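Local atomic coordinates of DUF2179 domain-containing protein (Eubacterium ventriosum, PDB entry 3HLU), a protein that is of unknown function, this chain being the C-terminal DUF2179 domain, a domain of the GlnB-like clan, of a probable YitT-family membrane protein. Residues V11-A16 and E48-V53. Numbering follows the deposited sequence.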
ATOM      1  N   VAL A  11       1.197   7.099   6.512  1.00 85.26           N
ATOM      2  CA  VAL A  11       0.200   6.800   5.494  1.00 81.69           C
ATOM      3  C   VAL A  11       0.775   6.532   4.118  1.00 79.11           C
ATOM      4  O   VAL A  11       1.644   7.237   3.644  1.00 77.71           O
ATOM      5  CB  VAL A  11      -0.843   7.912   5.398  1.00 80.62           C
ATOM      6  CG1 VAL A  11      -1.684   7.748   4.158  1.00 77.93           C
ATOM      7  CG2 VAL A  11      -1.707   7.898   6.628  1.00 84.38           C
ATOM      8  N   TYR A  12       0.273   5.497   3.473  1.00 79.41           N
ATOM      9  CA  TYR A  12       0.657   5.240   2.098  1.00 78.31           C
ATOM     10  C   TYR A  12      -0.532   5.499   1.183  1.00 76.35           C
ATOM     11  O   TYR A  12      -1.653   5.114   1.474  1.00 76.12           O
ATOM     12  CB  TYR A  12       1.178   3.817   1.940  1.00 76.25           C
ATOM     13  CG  TYR A  12       2.217   3.442   2.978  1.00 78.55           C
ATOM     14  CD1 TYR A  12       1.841   2.880   4.187  1.00 80.12           C
ATOM     15  CD2 TYR A  12       3.575   3.647   2.745  1.00 80.52           C
ATOM     16  CE1 TYR A  12       2.786   2.530   5.136  1.00 84.03           C
ATOM     17  CE2 TYR A  12       4.528   3.297   3.690  1.00 81.80           C
ATOM     18  CZ  TYR A  12       4.124   2.738   4.884  1.00 83.99           C
ATOM     19  OH  TYR A  12       5.053   2.400   5.845  1.00 89.13           O
ATOM     20  N   ILE A  13      -0.286   6.195   0.089  1.00 74.32           N
ATOM     21  CA  ILE A  13      -1.346   6.485  -0.831  1.00 73.53           C
ATOM     22  C   ILE A  13      -1.000   5.802  -2.125  1.00 75.24           C
ATOM     23  O   ILE A  13       0.055   6.064  -2.704  1.00 72.27           O
ATOM     24  CB  ILE A  13      -1.482   7.989  -1.052  1.00 73.56           C
ATOM     25  CG1 ILE A  13      -1.893   8.662   0.251  1.00 73.47           C
ATOM     26  CG2 ILE A  13      -2.473   8.296  -2.178  1.00 69.30           C
ATOM     27  CD1 ILE A  13      -1.874  10.161   0.173  1.00 73.76           C
ATOM     28  N   VAL A  14      -1.885   4.904  -2.554  1.00 74.25           N
ATOM     29  CA  VAL A  14      -1.750   4.229  -3.829  1.00 73.27           C
ATOM     30  C   VAL A  14      -2.604   4.891  -4.887  1.00 74.46           C
ATOM     31  O   VAL A  14      -3.818   4.889  -4.788  1.00 76.34           O
ATOM     32  CB  VAL A  14      -2.234   2.789  -3.744  1.00 75.00           C
ATOM     33  CG1 VAL A  14      -2.001   2.089  -5.079  1.00 75.17           C
ATOM     34  CG2 VAL A  14      -1.554   2.061  -2.603  1.00 72.34           C
ATOM     35  N   SER A  15      -1.977   5.432  -5.924  1.00 77.02           N
ATOM     36  CA  SER A  15      -2.736   6.018  -7.005  1.00 77.20           C
ATOM     37  C   SER A  15      -1.942   6.126  -8.287  1.00 82.08           C
ATOM     38  O   SER A  15      -0.767   6.452  -8.272  1.00 84.63           O
ATOM     39  CB  SER A  15      -3.222   7.401  -6.614  1.00 79.59           C
ATOM     40  OG  SER A  15      -3.602   8.141  -7.759  1.00 81.87           O
ATOM     41  N   ALA A  16      -2.603   5.862  -9.406  1.00 84.47           N
ATOM     42  CA  ALA A  16      -2.004   6.072 -10.711  1.00 84.11           C
ATOM     43  C   ALA A  16      -1.650   7.545 -10.912  1.00 88.40           C
ATOM     44  O   ALA A  16      -0.611   7.866 -11.512  1.00 91.77           O
ATOM     45  CB  ALA A  16      -2.946   5.598 -11.805  1.00 81.89           C
ATOM     46  N   GLU A  48       5.260   3.362  -7.623  1.00 92.30           N
ATOM     47  CA  GLU A  48       5.640   4.326  -6.606  1.00 90.70           C
ATOM     48  C   GLU A  48       4.471   4.603  -5.702  1.00 88.26           C
ATOM     49  O   GLU A  48       3.328   4.717  -6.138  1.00 87.00           O
ATOM     50  CB  GLU A  48       5.994   5.654  -7.243  1.00 96.94           C
ATOM     51  CG  GLU A  48       7.324   5.779  -7.924  1.00103.19           C
ATOM     52  CD  GLU A  48       7.600   7.244  -8.237  1.00110.88           C
ATOM     53  OE1 GLU A  48       6.629   7.965  -8.629  1.00101.81           O
ATOM     54  OE2 GLU A  48       8.772   7.667  -8.059  1.00113.01           O
ATOM     55  N   VAL A  49       4.784   4.788  -4.437  1.00 85.03           N
ATOM     56  CA  VAL A  49       3.781   5.028  -3.439  1.00 82.87           C
ATOM     57  C   VAL A  49       4.102   6.362  -2.765  1.00 82.50           C
ATOM     58  O   VAL A  49       5.265   6.700  -2.609  1.00 84.72           O
ATOM     59  CB  VAL A  49       3.786   3.838  -2.450  1.00 81.73           C
ATOM     60  CG1 VAL A  49       3.369   4.246  -1.047  1.00 80.36           C
ATOM     61  CG2 VAL A  49       2.935   2.708  -2.997  1.00 74.70           C
ATOM     62  N   ILE A  50       3.079   7.139  -2.410  1.00 79.07           N
ATOM     63  CA  ILE A  50       3.286   8.338  -1.599  1.00 80.26           C
ATOM     64  C   ILE A  50       3.254   7.990  -0.114  1.00 78.65           C
ATOM     65  O   ILE A  50       2.269   7.461   0.389  1.00 77.65           O
ATOM     66  CB  ILE A  50       2.219   9.438  -1.854  1.00 77.92           C
ATOM     67  CG1 ILE A  50       2.147   9.826  -3.320  1.00 75.08           C
ATOM     68  CG2 ILE A  50       2.500  10.668  -1.020  1.00 74.45           C
ATOM     69  CD1 ILE A  50       0.982  10.722  -3.616  1.00 74.78           C
HETATM   70  N   MSE A  51       4.343   8.300   0.585  1.00 83.09           N
HETATM   71  CA  MSE A  51       4.396   8.169   2.031  1.00 83.61           C
HETATM   72  C   MSE A  51       4.281   9.526   2.729  1.00 84.03           C
HETATM   73  O   MSE A  51       4.903  10.503   2.333  1.00 83.79           O
HETATM   74  CB  MSE A  51       5.677   7.471   2.446  1.00 85.74           C
HETATM   75  CG  MSE A  51       5.965   7.561   3.923  1.00 89.14           C
HETATM   76 SE   MSE A  51       7.480   6.403   4.296  0.41110.05          SE
HETATM   77  CE  MSE A  51       8.177   6.207   2.463  1.00 88.47           C
ATOM     78  N   CYS A  52       3.479   9.585   3.778  1.00 82.10           N
ATOM     79  CA  CYS A  52       3.272  10.832   4.458  1.00 81.37           C
ATOM     80  C   CYS A  52       2.847  10.568   5.892  1.00 85.86           C
ATOM     81  O   CYS A  52       1.910   9.819   6.142  1.00 86.77           O
ATOM     82  CB  CYS A  52       2.223  11.652   3.719  1.00 81.03           C
ATOM     83  SG  CYS A  52       1.947  13.306   4.401  1.00 84.69           S
ATOM     84  N   VAL A  53       3.559  11.173   6.838  1.00 87.96           N
ATOM     85  CA  VAL A  53       3.153  11.130   8.234  1.00 89.57           C
ATOM     86  C   VAL A  53       2.272  12.332   8.500  1.00 90.10           C
ATOM     87  O   VAL A  53       2.545  13.428   8.016  1.00 90.27           O
ATOM     88  CB  VAL A  53       4.355  11.162   9.176  1.00 90.85           C
ATOM     89  CG1 VAL A  53       5.282   9.988   8.893  1.00 88.89           C
ATOM     90  CG2 VAL A  53       5.106  12.481   9.021  1.00 98.34           C
TER
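Two central strands of the four-stranded antiparallel sheet, 9-14 and 48-54, pair edge to edge here, deep in the domain. The axes of the segments 11-14 and 48-53 approach to 4.7 Å, and their directions differ by 149°, as expected of twisted antiparallel neighbours. Val11 with Cys52 and Ile13 with Ile50 are the hydrogen-bonded pairs. In the second, Ile13 N reaches Ile50 O at 2.9 Å, and Ile50 N returns to Ile13 O at 3.2 Å, nearly straight, 161° at the hydrogen. The first is less regular: Cys52 N meets Val11 O at 3.0 Å, whereas the bond from Val11 N to Cys52 O, though short, is bent to 129° and weak. Between them lies the non-hydrogen-bonded pair Tyr12 and Met51, a selenomethionine, where Tyr12 CA sends a C-H toward Ile50 O at 3.2 Å. The strand order 34-40, 48-54, 9-14, 74-77, with helices 18-28 and 56-67 in the connections, gives a ferredoxin-like alpha-beta half sandwich, consistent with the GlnB-like clan. On one face, Ile13 and Ile50 sit CB to CB at 4.1 Å, and both touch helix 18-28, Ile13 at Met25 and Ile50 at Ala22. The other face carries Tyr12, whose CG, anti to the carbonyl carbon, sets the ring between Val49 and Met51. Val49 CG1 lies near the plane at the ring edge, 3.8 Å from Tyr12 CD2, while Met51 SE makes an oblique Met-aromatic contact, 5.4 Å from the ring centroid. This face meets the second subunit: Tyr12 OH hydrogen-bonds Ser78 OG of that chain, and Ile76 of the second subunit packs on Tyr12 and Val49.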